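Local coordinates for SusD-like carbohydrate binding protein (Bacteroides vulgatus, PDB 3LEW) that probably binds carbohydrate at the outer membrane, as a SusD-family protein likely to take part in nutrient binding, at residues Phe286-Tyr291 with Val322-Ser327; Glu253-His258 with Val342-Ala347; Ala161-Pro166 with Asn480-Lys485; Pro144-Ala149 with Pro488-Tyr493. All blocks are in the same frame, centred on the assembly; numbering follows the deposited sequence.

How the interactions relate
From the N terminus, the four contacts open in the order interaction 4 (144-149), interaction 3 (161-166), interaction 2 (253-258) and interaction 1 (286-291), and they close in reverse, at 322-327, 342-347, 480-485 and 488-493. The loops therefore nest like brackets and none cross. Interaction 1 packs a short strand against one of a mixed sheet. Interaction 2, about 23 Å away between centres, pairs strands deep among the helices. Interactions 3 and 4 close loops of more than 300 residues, bringing the chain around strand 147-149 against the C-terminal tail. These two touch through Tyr484, whereas interactions 1 and 3 lie on opposite sides of the chain's centre.

Interaction 1: Phe286-Tyr291 with Val322-Ser327; sequences FNVDPY and VWMRNS
Strands 286-288 and 321-326 approach to 4.8 Å but cross at 100°, nearly perpendicular, so they meet at one point. Each belongs to its own small sheet: the first pairs with strand 59-61, the second lies inside a four-stranded mixed sheet. At the crossing the N-H of Val288 reaches Met324 O in the carbonyl plane (2.8 Å), and two waters span the flanks, one from Val288 O to Met324 N, the other from Phe286 O to Asn326 N. Met324, a selenomethionine, leaves the backbone with CG anti to N and then bends at both following torsions. Its CG lies 3.7 Å from Val288 CB, and its CE curls round to Pro290 CB at 3.9 Å, a path that suits an unbranched, flexible apolar chain. Beta-branched Val288 spreads its two methyls, CG1 toward Met324 CG and CG2 3.7 Å from Asn326 CB. Asn287 lies alongside Arg325, its OD1 taking a weak, bent bond from NH1 (2.8 Å), while ND2 donates to Tyr284 O. The main ionic partner of Arg325 is Asp311. An alanine in place of Asn287, lacking the amide and with it both bonds, would probably leave the guanidinium less well fixed. Beyond the crossing, Asp289 OD1 accepts from Tyr291 N in an Asx turn. Trp323 CB sits 3.6 Å above the plane of the Arg325 guanidinium, over its centre.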
# COMPACT_ATOMS: atom_id res chain seq x y z
N PHE A 286 -2.42 -5.40 -14.51
CA PHE A 286 -2.93 -4.21 -13.77
C PHE A 286 -3.20 -3.06 -14.73
O PHE A 286 -2.42 -2.13 -14.86
CB PHE A 286 -1.99 -3.82 -12.63
CG PHE A 286 -2.25 -4.57 -11.36
CD1 PHE A 286 -2.08 -5.95 -11.30
CD2 PHE A 286 -2.74 -3.94 -10.25
CE1 PHE A 286 -2.36 -6.70 -10.13
CE2 PHE A 286 -3.02 -4.69 -9.08
CZ PHE A 286 -2.83 -6.04 -9.04
N ASN A 287 -4.33 -3.16 -15.44
CA ASN A 287 -4.66 -2.17 -16.42
C ASN A 287 -5.55 -1.11 -15.77
O ASN A 287 -5.95 -1.24 -14.59
CB ASN A 287 -5.27 -2.85 -17.61
CG ASN A 287 -4.27 -3.75 -18.31
OD1 ASN A 287 -3.36 -3.25 -18.96
ND2 ASN A 287 -4.40 -5.07 -18.13
N VAL A 288 -5.83 -0.09 -16.54
CA VAL A 288 -6.43 1.11 -15.98
C VAL A 288 -7.93 1.18 -16.34
O VAL A 288 -8.31 0.90 -17.46
CB VAL A 288 -5.70 2.36 -16.48
CG1 VAL A 288 -6.30 3.63 -15.85
CG2 VAL A 288 -4.21 2.26 -16.24
N ASP A 289 -8.77 1.57 -15.39
CA ASP A 289 -10.15 2.00 -15.78
C ASP A 289 -10.04 3.16 -16.76
O ASP A 289 -9.52 4.22 -16.43
CB ASP A 289 -10.90 2.47 -14.54
CG ASP A 289 -12.34 2.89 -14.81
OD1 ASP A 289 -12.80 2.82 -15.99
OD2 ASP A 289 -13.01 3.32 -13.84
N PRO A 290 -10.63 3.01 -17.98
CA PRO A 290 -10.47 4.11 -18.91
C PRO A 290 -11.03 5.41 -18.35
O PRO A 290 -10.53 6.47 -18.66
CB PRO A 290 -11.24 3.65 -20.12
CG PRO A 290 -11.03 2.13 -20.12
CD PRO A 290 -11.09 1.77 -18.64
N TYR A 291 -12.07 5.33 -17.53
CA TYR A 291 -12.62 6.53 -16.89
C TYR A 291 -11.68 7.22 -15.88
O TYR A 291 -11.87 8.41 -15.60
CB TYR A 291 -13.95 6.22 -16.19
CG TYR A 291 -15.07 5.82 -17.14
CD1 TYR A 291 -15.51 6.69 -18.15
CD2 TYR A 291 -15.66 4.55 -17.06
CE1 TYR A 291 -16.56 6.32 -19.02
CE2 TYR A 291 -16.71 4.17 -17.94
CZ TYR A 291 -17.13 5.04 -18.91
OH TYR A 291 -18.15 4.65 -19.78
N VAL A 322 -7.62 -3.37 -27.24
CA VAL A 322 -6.68 -2.55 -26.52
C VAL A 322 -7.24 -2.39 -25.09
O VAL A 322 -8.45 -2.39 -24.88
CB VAL A 322 -6.46 -1.16 -27.18
CG1 VAL A 322 -5.71 -1.31 -28.48
CG2 VAL A 322 -7.77 -0.42 -27.44
N TRP A 323 -6.33 -2.27 -24.12
CA TRP A 323 -6.67 -1.96 -22.75
C TRP A 323 -5.97 -0.64 -22.43
O TRP A 323 -4.98 -0.29 -23.08
CB TRP A 323 -6.16 -3.04 -21.80
CG TRP A 323 -6.67 -4.45 -22.06
CD1 TRP A 323 -6.50 -5.19 -23.18
CD2 TRP A 323 -7.42 -5.26 -21.16
NE1 TRP A 323 -7.09 -6.41 -23.05
CE2 TRP A 323 -7.64 -6.49 -21.80
CE3 TRP A 323 -7.89 -5.08 -19.85
CZ2 TRP A 323 -8.36 -7.54 -21.20
CZ3 TRP A 323 -8.60 -6.14 -19.24
CH2 TRP A 323 -8.81 -7.34 -19.92
N MSE A 324 -6.43 0.06 -21.41
CA MSE A 324 -5.78 1.31 -21.00
C MSE A 324 -4.58 0.94 -20.11
O MSE A 324 -4.75 0.28 -19.09
CB MSE A 324 -6.80 2.23 -20.32
CG MSE A 324 -6.24 3.63 -19.89
SE MSE A 324 -6.06 4.88 -21.32
CE MSE A 324 -7.94 5.18 -21.62
N ARG A 325 -3.40 1.35 -20.53
CA ARG A 325 -2.17 1.08 -19.82
C ARG A 325 -1.71 2.30 -19.08
O ARG A 325 -2.03 3.42 -19.44
CB ARG A 325 -1.05 0.69 -20.80
CG ARG A 325 -1.41 -0.28 -21.87
CD ARG A 325 -1.91 -1.61 -21.33
NE ARG A 325 -2.41 -2.40 -22.45
CZ ARG A 325 -2.61 -3.72 -22.42
NH1 ARG A 325 -2.41 -4.43 -21.32
NH2 ARG A 325 -3.10 -4.32 -23.47
N ASN A 326 -0.95 2.06 -18.00
CA ASN A 326 -0.22 3.10 -17.31
C ASN A 326 1.28 2.81 -17.48
O ASN A 326 1.74 1.76 -17.09
CB ASN A 326 -0.61 3.12 -15.81
CG ASN A 326 -0.27 4.43 -15.13
OD1 ASN A 326 0.61 5.22 -15.61
ND2 ASN A 326 -0.96 4.69 -14.01
N SER A 327 2.03 3.74 -18.09
CA SER A 327 3.48 3.61 -18.17
C SER A 327 4.16 3.79 -16.78
O SER A 327 5.40 3.66 -16.67
CB SER A 327 4.05 4.58 -19.20
OG SER A 327 3.82 5.91 -18.79
O HOH W 1 -0.71 -0.34 -16.14
O HOH W 2 -8.18 -1.05 -19.61

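Interaction 2: Glu253-His258 with Val342-Ala347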
# COMPACT_ATOMS: atom_id res chain seq x y z
N GLU A 253 12.31 11.29 -4.04
CA GLU A 253 10.99 11.40 -3.42
C GLU A 253 10.62 10.14 -2.65
O GLU A 253 9.66 10.12 -1.87
CB GLU A 253 9.94 11.72 -4.50
CG GLU A 253 8.78 12.49 -3.90
CD GLU A 253 7.52 12.50 -4.74
OE1 GLU A 253 7.52 13.08 -5.86
OE2 GLU A 253 6.51 11.92 -4.28
N TRP A 254 11.32 9.04 -2.90
CA TRP A 254 11.05 7.80 -2.16
C TRP A 254 11.67 7.93 -0.77
O TRP A 254 12.88 8.00 -0.63
CB TRP A 254 11.61 6.57 -2.84
CG TRP A 254 11.01 6.16 -4.13
CD1 TRP A 254 10.47 6.98 -5.12
CD2 TRP A 254 10.97 4.82 -4.66
NE1 TRP A 254 10.09 6.21 -6.21
CE2 TRP A 254 10.39 4.90 -5.96
CE3 TRP A 254 11.37 3.58 -4.16
CZ2 TRP A 254 10.23 3.78 -6.76
CZ3 TRP A 254 11.24 2.45 -4.97
CH2 TRP A 254 10.64 2.57 -6.26
N ILE A 255 10.81 7.91 0.23
CA ILE A 255 11.22 7.88 1.63
C ILE A 255 11.60 6.47 2.05
O ILE A 255 12.56 6.28 2.79
CB ILE A 255 10.09 8.40 2.51
CG1 ILE A 255 9.82 9.88 2.18
CG2 ILE A 255 10.44 8.25 3.98
CD1 ILE A 255 8.56 10.44 2.86
N TRP A 256 10.88 5.48 1.52
CA TRP A 256 11.02 4.12 1.95
C TRP A 256 10.74 3.20 0.80
O TRP A 256 9.72 3.37 0.10
CB TRP A 256 10.01 3.84 3.09
CG TRP A 256 10.30 2.71 4.02
CD1 TRP A 256 11.53 2.21 4.39
CD2 TRP A 256 9.35 2.06 4.87
NE1 TRP A 256 11.39 1.26 5.37
CE2 TRP A 256 10.06 1.12 5.65
CE3 TRP A 256 7.96 2.13 5.00
CZ2 TRP A 256 9.42 0.27 6.57
CZ3 TRP A 256 7.35 1.28 5.88
CH2 TRP A 256 8.07 0.36 6.65
N GLY A 257 11.61 2.23 0.61
CA GLY A 257 11.41 1.28 -0.43
C GLY A 257 12.37 0.11 -0.36
O GLY A 257 13.36 0.13 0.38
N HIS A 258 12.10 -0.91 -1.15
CA HIS A 258 12.86 -2.18 -1.12
C HIS A 258 13.64 -2.36 -2.43
O HIS A 258 13.05 -2.51 -3.51
CB HIS A 258 11.89 -3.33 -0.86
CG HIS A 258 12.52 -4.69 -0.82
ND1 HIS A 258 13.47 -5.04 0.10
CD2 HIS A 258 12.28 -5.80 -1.56
CE1 HIS A 258 13.83 -6.30 -0.10
NE2 HIS A 258 13.11 -6.79 -1.09
N VAL A 342 8.37 0.52 -4.21
CA VAL A 342 8.12 1.75 -3.42
C VAL A 342 7.14 1.46 -2.26
O VAL A 342 6.15 0.77 -2.44
CB VAL A 342 7.60 2.90 -4.32
CG1 VAL A 342 6.24 2.58 -4.93
CG2 VAL A 342 7.48 4.22 -3.50
N LEU A 343 7.44 1.99 -1.05
CA LEU A 343 6.58 1.80 0.08
C LEU A 343 6.03 3.16 0.60
O LEU A 343 4.92 3.22 1.12
CB LEU A 343 7.35 1.09 1.21
CG LEU A 343 7.78 -0.37 0.89
CD1 LEU A 343 8.75 -0.88 1.99
CD2 LEU A 343 6.54 -1.25 0.73
N MSE A 344 6.78 4.24 0.42
CA MSE A 344 6.35 5.55 0.93
C MSE A 344 7.08 6.65 0.19
O MSE A 344 8.31 6.60 0.10
CB MSE A 344 6.60 5.69 2.43
CG MSE A 344 6.00 6.92 2.97
SE MSE A 344 5.97 6.82 4.97
CE MSE A 344 7.70 6.54 5.31
N ARG A 345 6.34 7.64 -0.33
CA ARG A 345 6.91 8.80 -0.99
C ARG A 345 6.48 10.10 -0.31
O ARG A 345 5.44 10.18 0.38
CB ARG A 345 6.43 8.86 -2.44
CG ARG A 345 6.76 7.66 -3.21
CD ARG A 345 6.51 7.92 -4.70
NE ARG A 345 5.10 7.89 -5.10
CZ ARG A 345 4.42 8.90 -5.62
NH1 ARG A 345 4.93 10.12 -5.79
NH2 ARG A 345 3.17 8.67 -6.05
N VAL A 346 7.25 11.15 -0.56
CA VAL A 346 6.92 12.47 -0.01
C VAL A 346 5.52 12.95 -0.47
O VAL A 346 4.80 13.58 0.31
CB VAL A 346 7.99 13.53 -0.34
CG1 VAL A 346 7.63 14.91 0.40
CG2 VAL A 346 9.42 13.05 0.09
N ALA A 347 5.11 12.66 -1.70
CA ALA A 347 3.80 13.08 -2.14
C ALA A 347 2.68 12.59 -1.21
O ALA A 347 1.69 13.30 -1.02
CB ALA A 347 3.50 12.60 -3.60
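Three flat groups carry much of this contact. Over one face of the Trp254 indole stands Val342, its CB 3.5 Å from the centroid of the six-membered ring and nearly on the normal, a CH-pi contact; Trp256 has Leu343 CD1 4.1 Å above its ring, and Phe127 meets it edge-to-face. At the edge of the Arg345 guanidinium lies the carboxylate of Glu253, OE2 forming a salt bridge with NH1 (2.8 Å), though the hydrogen bond in it is bent and weak. OE2 also accepts from Ala347 N (3.0 Å), near the start of helix 346-359, whose N-terminal end would probably favour the negative charge. Glutamate is long enough to reach both, and its OE1 turns to Met237 N and Arg376; Arg345 also pairs with Glu401 and Glu405. The backbones form an antiparallel pair with two classic beta bulges: Met344 O accepts from Ile255 N and Trp256 N, and Trp256 O from Leu343 N and Met344 N. At Gly257 a CB would come within 2.9 Å of Trp254 CE3, so glycine lets the indole lie over the strand. A leucine in place of Trp254, without the flat indole over Val342, would probably loosen the packing on this face. Ile255 CG2 presses tightly on Met344 CE. Helix 202-215 packs on Trp256 through Val204 and Ile208, helix 19-35 meets Leu343 through Trp30, and helix 365-376 covers Ala347.

Interaction 3: Ala161-Pro166 with Asn480-Lys485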
# COMPACT_ATOMS: atom_id res chain seq x y z
N ALA A 161 -0.02 -16.63 25.53
CA ALA A 161 0.25 -16.77 24.08
C ALA A 161 0.11 -18.21 23.50
O ALA A 161 -0.42 -18.38 22.39
CB ALA A 161 1.66 -16.20 23.74
N ALA A 162 0.56 -19.22 24.27
CA ALA A 162 0.60 -20.67 23.86
C ALA A 162 -0.78 -21.34 23.73
O ALA A 162 -1.08 -21.99 22.71
CB ALA A 162 1.48 -21.47 24.86
N GLU A 163 -1.59 -21.25 24.78
CA GLU A 163 -3.04 -21.29 24.60
C GLU A 163 -3.26 -19.96 23.89
O GLU A 163 -2.40 -19.07 23.99
CB GLU A 163 -3.80 -21.38 25.94
CG GLU A 163 -3.82 -20.12 26.78
CD GLU A 163 -4.66 -20.27 28.04
OE1 GLU A 163 -4.19 -20.92 29.01
OE2 GLU A 163 -5.80 -19.75 28.08
N GLY A 164 -4.35 -19.78 23.18
CA GLY A 164 -4.49 -18.60 22.35
C GLY A 164 -4.65 -17.27 23.09
O GLY A 164 -5.26 -17.23 24.15
N LYS A 165 -4.14 -16.20 22.49
CA LYS A 165 -4.47 -14.82 22.93
C LYS A 165 -5.72 -14.24 22.19
O LYS A 165 -5.75 -14.24 20.98
CB LYS A 165 -3.28 -13.94 22.67
CG LYS A 165 -3.33 -12.63 23.37
CD LYS A 165 -1.92 -12.10 23.71
CE LYS A 165 -1.97 -10.80 24.52
NZ LYS A 165 -2.98 -9.78 24.00
N PRO A 166 -6.71 -13.71 22.94
CA PRO A 166 -7.87 -13.12 22.26
C PRO A 166 -7.46 -11.98 21.36
O PRO A 166 -6.55 -11.24 21.70
CB PRO A 166 -8.72 -12.59 23.42
CG PRO A 166 -8.33 -13.42 24.60
CD PRO A 166 -6.85 -13.62 24.40
N ASN A 480 -6.25 -21.07 17.87
CA ASN A 480 -6.43 -20.10 18.94
C ASN A 480 -7.82 -20.22 19.52
O ASN A 480 -8.77 -19.66 19.01
CB ASN A 480 -6.11 -18.67 18.42
CG ASN A 480 -6.21 -17.59 19.49
OD1 ASN A 480 -6.70 -17.83 20.58
ND2 ASN A 480 -5.72 -16.39 19.16
N LYS A 481 -7.95 -20.94 20.63
CA LYS A 481 -9.26 -21.25 21.18
C LYS A 481 -9.90 -20.05 21.84
O LYS A 481 -11.09 -20.07 22.10
CB LYS A 481 -9.19 -22.42 22.15
CG LYS A 481 -8.57 -23.69 21.52
CD LYS A 481 -9.57 -24.41 20.66
CE LYS A 481 -9.10 -25.83 20.32
NZ LYS A 481 -7.94 -25.91 19.44
N ASN A 482 -9.13 -19.00 22.10
CA ASN A 482 -9.65 -17.80 22.75
C ASN A 482 -9.82 -16.58 21.83
O ASN A 482 -10.04 -15.44 22.30
CB ASN A 482 -8.68 -17.43 23.86
CG ASN A 482 -8.54 -18.54 24.91
OD1 ASN A 482 -7.42 -18.99 25.18
ND2 ASN A 482 -9.64 -19.01 25.45
N LEU A 483 -9.68 -16.81 20.52
CA LEU A 483 -9.58 -15.74 19.54
C LEU A 483 -10.66 -14.67 19.69
O LEU A 483 -10.36 -13.47 19.66
CB LEU A 483 -9.66 -16.36 18.14
CG LEU A 483 -9.49 -15.46 16.94
CD1 LEU A 483 -8.16 -14.71 16.97
CD2 LEU A 483 -9.66 -16.33 15.66
N TYR A 484 -11.93 -15.10 19.85
CA TYR A 484 -13.08 -14.18 19.84
C TYR A 484 -13.66 -13.98 21.23
O TYR A 484 -14.83 -13.61 21.38
CB TYR A 484 -14.18 -14.71 18.90
CG TYR A 484 -13.73 -14.79 17.47
CD1 TYR A 484 -13.36 -13.64 16.79
CD2 TYR A 484 -13.63 -16.01 16.79
CE1 TYR A 484 -12.93 -13.69 15.46
CE2 TYR A 484 -13.19 -16.08 15.45
CZ TYR A 484 -12.83 -14.93 14.80
OH TYR A 484 -12.42 -14.98 13.48
N LYS A 485 -12.86 -14.25 22.25
CA LYS A 485 -13.33 -14.14 23.62
C LYS A 485 -13.75 -12.71 24.02
O LYS A 485 -14.78 -12.56 24.72
CB LYS A 485 -12.27 -14.64 24.58
CG LYS A 485 -12.75 -14.80 26.00
CD LYS A 485 -11.58 -15.18 26.92
CE LYS A 485 -12.01 -15.30 28.38
NZ LYS A 485 -10.82 -15.42 29.29
O HOH W 3 -5.79 -21.95 22.18
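Hydrogen bonding centres on the amide of Asn480, just past the end of helix 474-479. With CG anti to the backbone N, its ND2 points an almost straight bond (178°) at Lys165 O, 2.8 Å away; the acceptor lies in the amide plane, although the donor sits well above the plane of the Lys165 carbonyl. ND2 also donates to Glu476. OD1 turns back to Asn482 N at 3.1 Å, an Asx turn that holds the amide in place and stabilises the first of two overlapping type I turns, 480-483 and 482-485. One water accepts from both Gly164 N and Lys481 N, bridging two backbone N-H groups that could not bond to each other. Close packing comes next. Gly164 CA lies 2.9 Å from Asn480 OD1, so close that a CB on this residue would clash with that oxygen, and glycine suits the place. Pro166 offers its CA-H to Asn482 O (3.2 Å), and its ring CG rests 4.1 Å from Lys485 CB. The opposite charges of Glu163 OE2 and Lys485 NZ, 6.7 Å apart, form no salt bridge and could attract each other only weakly. The contact is largely polar and made mostly with backbone atoms, so it depends on a glycine with no CB and on an asparagine amide that donates and accepts at once.

Interaction 4: Pro144-Ala149 with Pro488-Tyr493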
# COMPACT_ATOMS: atom_id res chain seq x y z
N PRO A 144 -15.50 1.22 16.75
CA PRO A 144 -14.16 1.17 17.35
C PRO A 144 -13.82 -0.06 18.18
O PRO A 144 -12.65 -0.30 18.45
CB PRO A 144 -14.12 2.42 18.25
CG PRO A 144 -15.51 2.82 18.44
CD PRO A 144 -16.30 2.33 17.27
N ASP A 145 -14.82 -0.80 18.62
CA ASP A 145 -14.60 -1.94 19.47
C ASP A 145 -14.65 -3.25 18.67
O ASP A 145 -14.61 -4.32 19.25
CB ASP A 145 -15.64 -1.94 20.57
CG ASP A 145 -15.48 -0.73 21.50
OD1 ASP A 145 -14.33 -0.31 21.75
OD2 ASP A 145 -16.50 -0.20 21.97
N ALA A 146 -14.76 -3.16 17.35
CA ALA A 146 -14.83 -4.37 16.53
C ALA A 146 -13.58 -5.21 16.63
O ALA A 146 -12.46 -4.68 16.74
CB ALA A 146 -15.03 -3.97 15.00
N VAL A 147 -13.73 -6.52 16.47
CA VAL A 147 -12.59 -7.40 16.49
C VAL A 147 -11.59 -7.04 15.38
O VAL A 147 -11.98 -6.66 14.27
CB VAL A 147 -13.03 -8.86 16.34
CG1 VAL A 147 -13.59 -9.11 14.92
CG2 VAL A 147 -11.89 -9.79 16.70
N CYS A 148 -10.30 -7.19 15.67
CA CYS A 148 -9.26 -6.98 14.67
C CYS A 148 -8.29 -8.17 14.65
O CYS A 148 -8.43 -9.06 13.81
CB CYS A 148 -8.56 -5.66 14.91
SG CYS A 148 -7.29 -5.28 13.67
N ALA A 149 -7.35 -8.23 15.60
CA ALA A 149 -6.28 -9.24 15.55
C ALA A 149 -5.59 -9.29 16.92
O ALA A 149 -5.64 -8.32 17.66
CB ALA A 149 -5.27 -8.90 14.41
N PRO A 488 -16.33 -10.31 19.49
CA PRO A 488 -16.84 -11.39 18.67
C PRO A 488 -16.57 -11.26 17.17
O PRO A 488 -16.42 -10.16 16.64
CB PRO A 488 -18.36 -11.31 18.89
CG PRO A 488 -18.60 -9.85 19.18
CD PRO A 488 -17.42 -9.49 20.07
N LYS A 489 -16.51 -12.40 16.51
CA LYS A 489 -16.39 -12.46 15.08
C LYS A 489 -17.58 -11.70 14.49
O LYS A 489 -18.71 -11.79 14.99
CB LYS A 489 -16.42 -13.94 14.62
CG LYS A 489 -16.27 -14.17 13.14
CD LYS A 489 -16.12 -15.66 12.85
CE LYS A 489 -15.87 -15.95 11.41
NZ LYS A 489 -15.60 -17.40 11.21
N LEU A 490 -17.34 -10.97 13.42
CA LEU A 490 -18.42 -10.17 12.81
C LEU A 490 -19.55 -11.08 12.34
O LEU A 490 -19.29 -12.14 11.71
CB LEU A 490 -17.88 -9.33 11.65
CG LEU A 490 -16.85 -8.25 11.93
CD1 LEU A 490 -16.59 -7.46 10.62
CD2 LEU A 490 -17.28 -7.30 13.08
N SER A 491 -20.79 -10.67 12.63
CA SER A 491 -21.97 -11.45 12.30
C SER A 491 -22.31 -11.45 10.82
O SER A 491 -23.24 -12.12 10.42
CB SER A 491 -23.21 -10.90 13.04
OG SER A 491 -22.97 -10.94 14.44
N ILE A 492 -21.58 -10.66 10.04
CA ILE A 492 -21.76 -10.65 8.59
C ILE A 492 -21.24 -11.95 7.95
O ILE A 492 -21.62 -12.28 6.83
CB ILE A 492 -21.08 -9.43 7.93
CG1 ILE A 492 -19.54 -9.49 8.15
CG2 ILE A 492 -21.73 -8.13 8.46
CD1 ILE A 492 -18.73 -8.26 7.64
N TYR A 493 -20.34 -12.66 8.65
CA TYR A 493 -19.78 -13.92 8.12
C TYR A 493 -20.71 -15.07 8.46
O TYR A 493 -21.10 -15.26 9.62
CB TYR A 493 -18.37 -14.15 8.67
CG TYR A 493 -17.36 -13.11 8.23
CD1 TYR A 493 -17.07 -12.94 6.89
CD2 TYR A 493 -16.71 -12.29 9.15
CE1 TYR A 493 -16.16 -12.00 6.47
CE2 TYR A 493 -15.79 -11.35 8.75
CZ TYR A 493 -15.52 -11.18 7.41
OH TYR A 493 -14.61 -10.26 7.03
O HOH W 4 -16.41 -7.61 17.06
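The C-terminal tail, past helix 474-479, lies here beside a small two-stranded antiparallel sheet, strand 147-149 paired with 168-169. Cys148 and Ala149 both face Ser168, a classic beta bulge. The contact is slight, burying 145 Å² in all, and no direct hydrogen bond spans it. Both chains are extended where they meet: Ala146 and Val147 on one side, and Pro488 to Leu490 on the other, have polyproline-like backbone angles, a conformation that suits proline. Val147 supplies the main side chain. Its CG1 occupies the crowded position between the backbone N and the carbonyl carbon (chi1 68°), which brings it 3.5 Å from Pro488 O, with CB close behind. A water joins the backbones, accepting from Val147 N at 3.0 Å and donating to Pro488 O at 2.6 Å, so Val147 N and Pro488 O both find a partner although the chains do not pair directly. Farther along, Leu490 CD2 reaches Ala146 CB at 4.5 Å, a loose apolar touch between a methyl and the tip of the longer leucine. Leu490 also opens a type I turn, closed by the bond from Tyr493 N to Leu490 O (3.3 Å). Tyr493 makes a cation-pi contact with Arg471, while Lys489 runs out fully extended to a salt bridge with Glu477. Ser137 OG hydrogen-bonds to Val147 O and Ala149 packs on Trp87 and Tyr91 of helix 81-103, so strand 147-149 lies between helix 81-103 and the tail, with Tyr484 and Ala167 touching Val147.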